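Local coordinates for protein chitinase (Thermococcus chitonophagus, PDB 5XSW) that binds a chitin-derived sugar and probably acts as an endochitinase, hydrolysing internal bonds of chitin, this chain being the C-terminal part of a longer archaeal protein, at residues 108-113 with 303-308; 146-151 with 385-390; 346-351 with 364-369; 397-402 with 430-435. All coordinates share one frame; numbering follows the deposited sequence.

Contact 1: 108-113 with 303-308; sequences ESIIYP and ERELLY
Ile-110 lies across one face of the Tyr-308 ring, its CA 3.7 Å from the ring centroid in a CH-pi contact. With CG1 anti to the backbone N (chi1 -175°), the branch follows the same ring, CG1 coming 3.5 Å from Tyr-308 CE2, and CD1 then meets the carboxylate carbon of Glu-305. The long apolar CG1-CD1 arm suits this place because it continues over the ring from CA and ends against Glu-305 CD. Arg-304 spreads its guanidinium over CE2 of Tyr-308 and aims its end at the loop. NH1 (3.1 Å) and NH2 (2.8 Å) both donate to Ile-111 O, which lies in the guanidinium plane, so one carbonyl oxygen is gripped twice and the flat group is fixed in rotation. Tyr-112 runs past Arg-304 in the opposite direction, the ring and guanidinium planes 70° apart. Its hydroxyl donates to Glu-305 OE2 at 2.6 Å, from above the carboxylate plane, and a water links it to Arg-304 NH1. Tyr-308 OH receives a weak bond from Ile-111 N and has its stronger partner in Asn-316. Each charge is balanced outside the contact: Glu-305 OE1 by a salt bridge to Arg-106, Arg-304 NE by one to Glu-328. The contact thus fastens the loop that follows strand 98-104 to helix 288-311, with helix 313-321 bordering Tyr-308 and helix 327-338 packing against Leu-307.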
# COMPACT_ATOMS: atom_id res chain seq x y z
N GLU A 108 -22.14 -5.36 8.92
CA GLU A 108 -23.26 -4.62 9.50
C GLU A 108 -23.26 -4.70 11.04
O GLU A 108 -23.78 -3.82 11.71
CB GLU A 108 -24.58 -5.19 8.90
CG GLU A 108 -24.68 -4.93 7.38
CD GLU A 108 -25.88 -5.59 6.68
OE1 GLU A 108 -26.61 -6.34 7.36
OE2 GLU A 108 -26.07 -5.38 5.45
N SER A 109 -22.68 -5.74 11.61
CA SER A 109 -22.72 -5.92 13.07
C SER A 109 -21.46 -5.46 13.82
O SER A 109 -21.21 -5.85 14.98
CB SER A 109 -22.98 -7.39 13.36
OG SER A 109 -21.86 -8.16 12.98
N ILE A 110 -20.63 -4.65 13.17
CA ILE A 110 -19.37 -4.31 13.82
C ILE A 110 -19.64 -3.57 15.09
O ILE A 110 -20.52 -2.66 15.15
CB ILE A 110 -18.45 -3.48 12.86
CG1 ILE A 110 -17.10 -3.23 13.52
CG2 ILE A 110 -19.12 -2.16 12.44
CD1 ILE A 110 -15.98 -2.91 12.39
N ILE A 111 -18.92 -3.97 16.14
CA ILE A 111 -19.10 -3.35 17.45
C ILE A 111 -18.15 -2.18 17.70
O ILE A 111 -16.91 -2.38 17.71
CB ILE A 111 -18.92 -4.36 18.59
CG1 ILE A 111 -19.97 -5.50 18.49
CG2 ILE A 111 -18.96 -3.61 20.01
CD1 ILE A 111 -19.58 -6.70 19.38
N TYR A 112 -18.69 -0.97 17.89
CA TYR A 112 -17.88 0.17 18.29
C TYR A 112 -18.43 0.67 19.64
O TYR A 112 -19.40 1.37 19.66
CB TYR A 112 -17.94 1.31 17.25
CG TYR A 112 -17.01 1.03 16.07
CD1 TYR A 112 -15.62 0.97 16.28
CD2 TYR A 112 -17.51 0.78 14.80
CE1 TYR A 112 -14.72 0.67 15.19
CE2 TYR A 112 -16.64 0.49 13.71
CZ TYR A 112 -15.24 0.46 13.95
OH TYR A 112 -14.39 0.18 12.89
N PRO A 113 -17.76 0.35 20.71
CA PRO A 113 -18.35 0.64 22.02
C PRO A 113 -18.50 2.14 22.29
O PRO A 113 -17.75 2.96 21.79
CB PRO A 113 -17.36 0.02 23.00
CG PRO A 113 -16.39 -0.86 22.15
CD PRO A 113 -16.42 -0.30 20.79
N GLU A 303 -7.89 -3.52 9.59
CA GLU A 303 -7.84 -4.96 9.71
C GLU A 303 -9.16 -5.50 10.26
O GLU A 303 -9.72 -6.43 9.73
CB GLU A 303 -6.72 -5.38 10.66
CG GLU A 303 -5.33 -4.89 10.30
CD GLU A 303 -4.33 -5.22 11.37
OE1 GLU A 303 -4.44 -6.30 11.96
OE2 GLU A 303 -3.44 -4.40 11.64
N ARG A 304 -9.66 -4.85 11.31
CA ARG A 304 -10.88 -5.27 11.96
C ARG A 304 -12.07 -5.15 11.03
O ARG A 304 -12.87 -6.05 10.94
CB ARG A 304 -11.12 -4.45 13.23
CG ARG A 304 -12.21 -4.98 14.13
CD ARG A 304 -12.02 -4.49 15.55
NE ARG A 304 -13.10 -4.87 16.46
CZ ARG A 304 -14.17 -4.13 16.69
NH1 ARG A 304 -14.34 -2.98 16.07
NH2 ARG A 304 -15.08 -4.55 17.54
N GLU A 305 -12.14 -4.03 10.32
CA GLU A 305 -13.19 -3.79 9.32
C GLU A 305 -13.14 -4.81 8.20
O GLU A 305 -14.20 -5.26 7.70
CB GLU A 305 -13.12 -2.37 8.73
CG GLU A 305 -13.50 -1.19 9.73
CD GLU A 305 -15.01 -0.84 9.76
OE1 GLU A 305 -15.78 -1.48 9.00
OE2 GLU A 305 -15.42 0.14 10.47
N LEU A 306 -11.93 -5.19 7.78
CA LEU A 306 -11.79 -6.16 6.69
C LEU A 306 -12.32 -7.55 7.15
O LEU A 306 -13.01 -8.27 6.39
CB LEU A 306 -10.32 -6.30 6.26
CG LEU A 306 -10.03 -7.34 5.20
CD1 LEU A 306 -10.68 -7.01 3.87
CD2 LEU A 306 -8.48 -7.43 5.04
N LEU A 307 -11.93 -7.95 8.35
CA LEU A 307 -12.39 -9.23 8.90
C LEU A 307 -13.93 -9.23 8.94
O LEU A 307 -14.58 -10.16 8.46
CB LEU A 307 -11.78 -9.47 10.27
CG LEU A 307 -10.30 -9.93 10.17
CD1 LEU A 307 -9.54 -9.84 11.47
CD2 LEU A 307 -10.12 -11.35 9.56
N TYR A 308 -14.49 -8.21 9.54
CA TYR A 308 -15.95 -8.10 9.62
C TYR A 308 -16.60 -8.14 8.27
O TYR A 308 -17.65 -8.78 8.12
CB TYR A 308 -16.37 -6.81 10.33
CG TYR A 308 -16.56 -6.91 11.85
CD1 TYR A 308 -17.76 -7.43 12.40
CD2 TYR A 308 -15.60 -6.41 12.72
CE1 TYR A 308 -17.97 -7.47 13.79
CE2 TYR A 308 -15.80 -6.41 14.13
CZ TYR A 308 -17.03 -6.96 14.64
OH TYR A 308 -17.25 -6.98 16.00
O HOH W 1 -12.57 -1.51 14.31

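Contact 2: 146-151 with 385-390; sequences PHQNGF and MDMETE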
# COMPACT_ATOMS: atom_id res chain seq x y z
N PRO A 146 -8.52 -1.15 37.72
CA PRO A 146 -7.81 -1.96 36.71
C PRO A 146 -8.76 -2.68 35.76
O PRO A 146 -9.93 -2.97 36.09
CB PRO A 146 -7.00 -2.98 37.53
CG PRO A 146 -7.57 -2.91 38.94
CD PRO A 146 -8.28 -1.61 39.11
N HIS A 147 -8.27 -2.95 34.54
CA HIS A 147 -9.10 -3.59 33.52
C HIS A 147 -8.24 -4.48 32.63
O HIS A 147 -7.05 -4.63 32.86
CB HIS A 147 -9.80 -2.54 32.68
CG HIS A 147 -8.85 -1.63 31.93
ND1 HIS A 147 -8.58 -1.77 30.58
CD2 HIS A 147 -8.09 -0.58 32.36
CE1 HIS A 147 -7.74 -0.81 30.19
NE2 HIS A 147 -7.41 -0.09 31.26
N GLN A 148 -8.84 -5.10 31.63
CA GLN A 148 -8.05 -6.01 30.79
C GLN A 148 -8.45 -5.84 29.32
O GLN A 148 -8.45 -6.80 28.54
CB GLN A 148 -8.23 -7.48 31.28
CG GLN A 148 -7.33 -7.82 32.55
CD GLN A 148 -5.76 -7.78 32.32
OE1 GLN A 148 -5.15 -8.84 32.12
NE2 GLN A 148 -5.12 -6.57 32.39
N ASN A 149 -8.81 -4.63 28.91
CA ASN A 149 -9.14 -4.41 27.49
C ASN A 149 -7.88 -4.57 26.59
O ASN A 149 -6.77 -4.18 26.99
CB ASN A 149 -9.73 -3.01 27.27
CG ASN A 149 -11.12 -2.85 27.91
OD1 ASN A 149 -12.14 -3.16 27.31
ND2 ASN A 149 -11.14 -2.31 29.09
N GLY A 150 -8.06 -5.12 25.40
CA GLY A 150 -6.90 -5.25 24.52
C GLY A 150 -6.96 -4.10 23.55
O GLY A 150 -6.93 -2.94 23.95
N PHE A 151 -7.09 -4.42 22.27
CA PHE A 151 -7.11 -3.44 21.20
C PHE A 151 -8.37 -2.50 21.28
O PHE A 151 -8.25 -1.28 21.22
CB PHE A 151 -7.11 -4.21 19.83
CG PHE A 151 -7.48 -3.36 18.65
CD1 PHE A 151 -6.83 -2.15 18.44
CD2 PHE A 151 -8.40 -3.81 17.72
CE1 PHE A 151 -7.11 -1.37 17.33
CE2 PHE A 151 -8.71 -3.00 16.61
CZ PHE A 151 -8.06 -1.79 16.43
N MET A 385 -0.05 -2.44 31.47
CA MET A 385 -0.50 -1.06 31.55
C MET A 385 -1.95 -0.98 32.05
O MET A 385 -2.29 -0.12 32.85
CB MET A 385 -0.39 -0.40 30.16
CG MET A 385 1.07 -0.19 29.76
SD MET A 385 1.14 0.59 28.15
CE MET A 385 0.87 2.33 28.59
N ASP A 386 -2.79 -1.86 31.53
CA ASP A 386 -4.22 -1.91 31.93
C ASP A 386 -4.38 -2.08 33.47
O ASP A 386 -5.36 -1.62 34.03
CB ASP A 386 -4.94 -3.09 31.31
CG ASP A 386 -5.21 -2.97 29.79
OD1 ASP A 386 -5.15 -1.85 29.19
OD2 ASP A 386 -5.58 -4.02 29.22
N MET A 387 -3.47 -2.86 34.07
CA MET A 387 -3.51 -3.13 35.53
C MET A 387 -2.92 -1.99 36.38
O MET A 387 -2.99 -2.05 37.62
CB MET A 387 -2.74 -4.40 35.87
CG MET A 387 -3.29 -5.66 35.23
SD MET A 387 -4.98 -5.93 35.82
CE MET A 387 -4.65 -6.38 37.54
N GLU A 388 -2.29 -1.00 35.74
CA GLU A 388 -1.54 0.00 36.49
C GLU A 388 -2.53 0.92 37.23
O GLU A 388 -3.48 1.40 36.63
CB GLU A 388 -0.64 0.83 35.57
CG GLU A 388 0.05 2.00 36.27
CD GLU A 388 1.13 1.56 37.28
OE1 GLU A 388 1.71 0.48 37.10
OE2 GLU A 388 1.42 2.33 38.24
N THR A 389 -2.31 1.14 38.52
CA THR A 389 -3.16 2.07 39.26
C THR A 389 -2.42 3.25 39.87
O THR A 389 -2.99 4.30 40.08
CB THR A 389 -3.93 1.36 40.39
OG1 THR A 389 -3.01 0.74 41.29
CG2 THR A 389 -4.85 0.31 39.82
N GLU A 390 -1.16 3.02 40.21
CA GLU A 390 -0.32 4.03 40.84
C GLU A 390 0.16 5.21 40.01
O GLU A 390 0.21 6.32 40.50
CB GLU A 390 0.84 3.36 41.56
CG GLU A 390 0.38 2.38 42.61
CD GLU A 390 1.49 1.94 43.53
OE1 GLU A 390 2.62 2.44 43.37
OE2 GLU A 390 1.22 1.10 44.40
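His-147 places CG between its backbone N and carbonyl carbon (chi1 61°), and chi2 (103°) turns the ring so that one face meets Asp-386, which holds its own CG anti to its carbonyl carbon (chi1 -72°). In the CH-pi contact between them, Asp-386 CB sits over the centre of the imidazole, 3.8 Å from its centroid. The carboxylate leans over the CE1 side of the ring, its OD1 3.0 Å from His-147 CE1. The backbones run in nearly opposite directions, and His-147 N donates to Asp-386 O at 3.2 Å. Gln-148 bends at chi2, and its NE2 donates to His-147 O (2.8 Å) and to Ala-383 O; an amide with two N-H groups can serve both. The same nitrogen lies beside Met-387 SD, whose flexible thioether also touches Pro-146 CB. Asn-149 N adds a weak bond to His-147 ND1, which helps to hold the ring. The loop is thereby attached near the C-terminal end of helix 374-386. Asp-386 OD1 accepts from Asn-202 and Asn-204, whereas OD2 stands only 2.5 Å from Asn-149 O. Two oxygens so close suggest, without proving it, that this buried carboxyl group holds a proton, a state that the nearby helix end might favour.

Contact 3: 346-351 with 364-369; sequences LKIFSD and KEFNME
Leu-346 and Met-368 make the closest aliphatic contact: CD1 of the leucine lies 3.6 Å from SD of the methionine and is equally near CG and CE. The methionine is bent at chi3 (46°), which turns CE back so that three successive atoms curve round a single methyl group. An unbranched, flexible thioether can bend in this way. Ile-348 adds a looser touch from CD1 to the same sulfur, 4.3 Å away. The two segments carry the chain out of short helices, 340-346 and 362-365. In each, the first residue to leave helical geometry, Lys-347 or Asn-367, has a positive phi; asparagine accepts such a backbone more readily than most residues. From Lys-347 to Ser-350 the chain makes a type I beta turn, closed by Ser-350 N donating to Lys-347 O; Ile-348, within this turn, directs its side chain toward the other segment. The aromatic contacts belong to Phe-366. Ile-348 CG1 stands over one face of its ring toward the rim, 4.0 Å from CE2, and Leu-346 O approaches the ring edge at 3.8 Å from the same CE2. No hydrogen bond joins the two segments; Leu-346 O accepts one from Asn-352 ND2. Around this small apolar cluster, Phe-334 and Ile-331 of helix 327-338 cover Leu-346, Ile-348 and Met-368, while Ala-356 of helix 353-357 touches Ile-348 and Phe-366.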
# COMPACT_ATOMS: atom_id res chain seq x y z
N LEU A 346 -4.20 -18.21 8.09
CA LEU A 346 -4.45 -19.01 9.30
C LEU A 346 -5.80 -19.75 9.22
O LEU A 346 -5.99 -20.76 9.93
CB LEU A 346 -4.44 -18.11 10.57
CG LEU A 346 -3.14 -17.34 10.78
CD1 LEU A 346 -3.30 -16.36 11.99
CD2 LEU A 346 -2.01 -18.31 10.99
N LYS A 347 -6.73 -19.20 8.44
CA LYS A 347 -8.07 -19.76 8.29
C LYS A 347 -8.80 -19.93 9.64
O LYS A 347 -9.55 -20.90 9.84
CB LYS A 347 -8.00 -21.12 7.55
CG LYS A 347 -7.51 -20.99 6.09
CD LYS A 347 -8.47 -20.08 5.30
CE LYS A 347 -8.06 -20.11 3.81
NZ LYS A 347 -8.87 -19.25 2.89
N ILE A 348 -8.60 -18.99 10.55
CA ILE A 348 -9.28 -18.99 11.86
C ILE A 348 -10.80 -19.01 11.75
O ILE A 348 -11.49 -19.63 12.56
CB ILE A 348 -8.83 -17.76 12.66
CG1 ILE A 348 -7.43 -18.06 13.22
CG2 ILE A 348 -9.88 -17.39 13.76
CD1 ILE A 348 -6.64 -16.79 13.60
N PHE A 349 -11.35 -18.36 10.73
CA PHE A 349 -12.78 -18.20 10.63
C PHE A 349 -13.43 -19.20 9.69
O PHE A 349 -14.58 -19.05 9.34
CB PHE A 349 -13.12 -16.76 10.19
CG PHE A 349 -12.66 -15.73 11.19
CD1 PHE A 349 -11.37 -15.21 11.12
CD2 PHE A 349 -13.50 -15.31 12.23
CE1 PHE A 349 -10.91 -14.27 12.10
CE2 PHE A 349 -13.07 -14.40 13.20
CZ PHE A 349 -11.78 -13.86 13.13
N SER A 350 -12.68 -20.20 9.26
CA SER A 350 -13.26 -21.19 8.34
C SER A 350 -12.65 -22.53 8.71
O SER A 350 -13.04 -23.13 9.74
CB SER A 350 -13.02 -20.82 6.87
OG SER A 350 -11.66 -20.44 6.64
N ASP A 351 -11.65 -22.96 7.96
CA ASP A 351 -11.07 -24.31 8.14
C ASP A 351 -10.64 -24.61 9.56
O ASP A 351 -10.73 -25.77 10.00
CB ASP A 351 -9.84 -24.53 7.24
CG ASP A 351 -10.06 -24.08 5.81
OD1 ASP A 351 -11.16 -23.59 5.49
OD2 ASP A 351 -9.12 -24.19 5.01
N LYS A 364 -0.05 -19.14 20.38
CA LYS A 364 0.86 -20.29 20.49
C LYS A 364 0.37 -21.47 19.68
O LYS A 364 1.16 -22.20 19.09
CB LYS A 364 1.03 -20.69 21.96
CG LYS A 364 1.90 -19.71 22.73
CD LYS A 364 2.13 -20.27 24.13
CE LYS A 364 2.70 -19.20 25.07
NZ LYS A 364 2.83 -19.70 26.47
N GLU A 365 -0.93 -21.64 19.63
CA GLU A 365 -1.48 -22.74 18.85
C GLU A 365 -1.32 -22.52 17.35
O GLU A 365 -1.22 -23.49 16.61
CB GLU A 365 -2.95 -22.90 19.15
CG GLU A 365 -3.18 -23.70 20.37
CD GLU A 365 -4.08 -24.86 20.06
OE1 GLU A 365 -3.82 -25.54 19.03
OE2 GLU A 365 -5.05 -25.06 20.83
N PHE A 366 -1.39 -21.27 16.92
CA PHE A 366 -1.36 -20.95 15.51
C PHE A 366 -0.04 -20.39 15.02
O PHE A 366 0.07 -19.98 13.88
CB PHE A 366 -2.50 -20.01 15.17
CG PHE A 366 -3.82 -20.69 15.01
CD1 PHE A 366 -4.55 -21.09 16.11
CD2 PHE A 366 -4.32 -20.96 13.76
CE1 PHE A 366 -5.76 -21.72 15.96
CE2 PHE A 366 -5.53 -21.59 13.60
CZ PHE A 366 -6.25 -21.98 14.70
N ASN A 367 0.95 -20.37 15.89
CA ASN A 367 2.25 -19.81 15.53
C ASN A 367 2.14 -18.39 14.97
O ASN A 367 2.67 -18.10 13.91
CB ASN A 367 2.97 -20.74 14.57
CG ASN A 367 3.21 -22.11 15.18
OD1 ASN A 367 3.97 -22.25 16.13
ND2 ASN A 367 2.53 -23.11 14.65
N MET A 368 1.42 -17.54 15.68
CA MET A 368 1.19 -16.15 15.30
C MET A 368 2.00 -15.21 16.16
O MET A 368 1.52 -14.19 16.63
CB MET A 368 -0.29 -15.77 15.39
CG MET A 368 -1.26 -16.82 14.95
SD MET A 368 -2.87 -16.37 15.58
CE MET A 368 -2.93 -14.64 15.18
N GLU A 369 3.24 -15.57 16.42
CA GLU A 369 4.12 -14.72 17.18
C GLU A 369 4.38 -13.38 16.49
O GLU A 369 4.55 -12.36 17.14
CB GLU A 369 5.43 -15.42 17.50
CG GLU A 369 6.20 -14.70 18.58
CD GLU A 369 7.07 -15.62 19.40
OE1 GLU A 369 7.23 -16.78 19.01
OE2 GLU A 369 7.58 -15.16 20.43

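Contact 4: 397-402 with 430-435; sequences LTWDDI and DVKRAY
Trp-399 presents one face of its indole to Lys-432, whose aliphatic chain lies over it. CB sits above the six-membered ring, 3.9 Å from its centroid, and the extended chain carries NZ to the five-membered ring, 4.2 Å from that centroid in an off-centre cation-pi contact. Lysine fits because its methylenes cover the hydrocarbon part of the indole and its charge lies by the pyrrole part. Val-431 CG1 meets the indole edge at CZ3. Tyr-435 comes from its own helix with CG anti to the backbone N (chi1 167°), and Trp-399 CB stands over one face of its ring, a CH-pi contact 4.2 Å from the centroid. The two aromatic planes are inclined at 58°, and CE3 of the tryptophan comes 3.8 Å from CG of the tyrosine. At the edge of the tyrosine ring, CE1 approaches Leu-397 O. One turn further along its helix, Ile-402 puts CG2 3.6 Å from Val-431 CG1 and CG1 beside Tyr-435 CD1, so that branched aliphatic groups of both helices touch directly. Trp-399 begins helix 399-412, which opens with a capping box: Asp-401 N donates to Thr-398 OG1, and Thr-398 N donates to Asp-401 OD2 at 2.9 Å. A threonine hydroxyl and an aspartate carboxylate are well suited to satisfy the N-H groups exposed at a helix start. Asp-401 is held in turn by a salt bridge to Lys-186 and a hydrogen bond from Tyr-187. Beyond, Leu-397 pairs its backbone with Ile-447, and Phe-453 of helix 449-461 packs on Leu-397 and Ile-402.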
# COMPACT_ATOMS: atom_id res chain seq x y z
N LEU A 397 -3.15 21.06 29.92
CA LEU A 397 -3.34 21.55 28.56
C LEU A 397 -3.84 22.98 28.64
O LEU A 397 -4.84 23.23 29.32
CB LEU A 397 -4.36 20.69 27.81
CG LEU A 397 -4.20 19.17 27.88
CD1 LEU A 397 -5.34 18.44 27.17
CD2 LEU A 397 -2.83 18.84 27.22
N THR A 398 -3.22 23.88 27.88
CA THR A 398 -3.57 25.29 27.86
C THR A 398 -4.42 25.50 26.65
O THR A 398 -4.51 24.61 25.76
CB THR A 398 -2.31 26.18 27.74
OG1 THR A 398 -1.71 25.95 26.47
CG2 THR A 398 -1.31 25.87 28.84
N TRP A 399 -5.01 26.69 26.53
CA TRP A 399 -5.83 26.96 25.37
C TRP A 399 -5.00 26.84 24.07
O TRP A 399 -5.47 26.30 23.07
CB TRP A 399 -6.53 28.36 25.39
CG TRP A 399 -7.23 28.57 24.06
CD1 TRP A 399 -6.96 29.52 23.10
CD2 TRP A 399 -8.25 27.73 23.51
NE1 TRP A 399 -7.77 29.33 22.00
CE2 TRP A 399 -8.58 28.24 22.24
CE3 TRP A 399 -8.94 26.60 23.98
CZ2 TRP A 399 -9.53 27.66 21.45
CZ3 TRP A 399 -9.87 26.03 23.19
CH2 TRP A 399 -10.18 26.55 21.94
N ASP A 400 -3.79 27.40 24.07
CA ASP A 400 -2.90 27.29 22.92
C ASP A 400 -2.67 25.80 22.50
O ASP A 400 -2.64 25.50 21.32
CB ASP A 400 -1.55 27.94 23.22
CG ASP A 400 -1.60 29.49 23.13
OD1 ASP A 400 -2.59 30.05 22.63
OD2 ASP A 400 -0.62 30.14 23.49
N ASP A 401 -2.50 24.92 23.48
CA ASP A 401 -2.38 23.46 23.21
C ASP A 401 -3.58 22.90 22.45
O ASP A 401 -3.43 22.14 21.48
CB ASP A 401 -2.25 22.68 24.52
CG ASP A 401 -0.96 22.96 25.25
OD1 ASP A 401 0.03 23.41 24.62
OD2 ASP A 401 -0.93 22.72 26.46
N ILE A 402 -4.79 23.26 22.92
CA ILE A 402 -6.04 22.77 22.35
C ILE A 402 -6.24 23.32 20.95
O ILE A 402 -6.60 22.62 20.00
CB ILE A 402 -7.28 23.16 23.23
CG1 ILE A 402 -7.12 22.62 24.65
CG2 ILE A 402 -8.58 22.67 22.62
CD1 ILE A 402 -7.08 21.15 24.79
N ASP A 430 -17.54 26.45 20.68
CA ASP A 430 -17.95 25.50 21.71
C ASP A 430 -16.78 24.86 22.46
O ASP A 430 -16.81 24.72 23.68
CB ASP A 430 -18.78 24.37 21.10
CG ASP A 430 -20.23 24.79 20.79
OD1 ASP A 430 -20.65 25.94 21.13
OD2 ASP A 430 -20.94 23.93 20.22
N VAL A 431 -15.73 24.47 21.72
CA VAL A 431 -14.54 23.87 22.36
C VAL A 431 -13.90 24.87 23.31
O VAL A 431 -13.51 24.55 24.45
CB VAL A 431 -13.51 23.42 21.27
CG1 VAL A 431 -12.12 23.14 21.89
CG2 VAL A 431 -14.06 22.19 20.48
N LYS A 432 -13.74 26.11 22.83
CA LYS A 432 -13.14 27.13 23.73
C LYS A 432 -14.00 27.41 24.97
O LYS A 432 -13.48 27.53 26.12
CB LYS A 432 -12.91 28.45 22.97
CG LYS A 432 -12.21 29.49 23.89
CD LYS A 432 -11.58 30.59 23.13
CE LYS A 432 -10.64 31.39 24.05
NZ LYS A 432 -9.86 32.34 23.18
N ARG A 433 -15.32 27.49 24.75
CA ARG A 433 -16.22 27.67 25.91
C ARG A 433 -16.10 26.51 26.87
O ARG A 433 -16.03 26.70 28.10
CB ARG A 433 -17.69 27.85 25.47
CG ARG A 433 -18.63 28.09 26.67
CD ARG A 433 -20.06 28.39 26.24
NE ARG A 433 -20.98 28.48 27.38
CZ ARG A 433 -21.24 29.60 28.06
NH1 ARG A 433 -20.65 30.74 27.72
NH2 ARG A 433 -22.10 29.58 29.08
N ALA A 434 -16.05 25.28 26.33
CA ALA A 434 -15.91 24.14 27.24
C ALA A 434 -14.56 24.18 27.98
O ALA A 434 -14.45 23.88 29.19
CB ALA A 434 -16.07 22.78 26.42
N TYR A 435 -13.51 24.51 27.24
CA TYR A 435 -12.20 24.67 27.89
C TYR A 435 -12.28 25.70 29.09
O TYR A 435 -11.84 25.44 30.23
CB TYR A 435 -11.17 25.11 26.85
CG TYR A 435 -9.91 25.59 27.49
CD1 TYR A 435 -8.87 24.68 27.78
CD2 TYR A 435 -9.76 26.94 27.88
CE1 TYR A 435 -7.72 25.09 28.41
CE2 TYR A 435 -8.62 27.36 28.52
CZ TYR A 435 -7.60 26.44 28.78
OH TYR A 435 -6.45 26.84 29.41

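In the fold
The chain begins with antiparallel sheets and then enters a largely helical part that binds the sugar. Just after strand 98-104, contact 1 opens, and it closes far along on helix 288-311. Contact 2 opens inside that loop, at 146-151, and closes only near the end of helix 374-386, so the two cross; Arg-304 touches Phe-151 where they meet. Contact 3 is short-range, joining the ends of helices 340-346 and 362-365 within the span of contact 2, and Phe-349 packs on Leu-307 of contact 1. Contact 4 comes last, pairing helices 399-412 and 421-439, with its centre about 46 Å from that of contact 3 across the chain's centre.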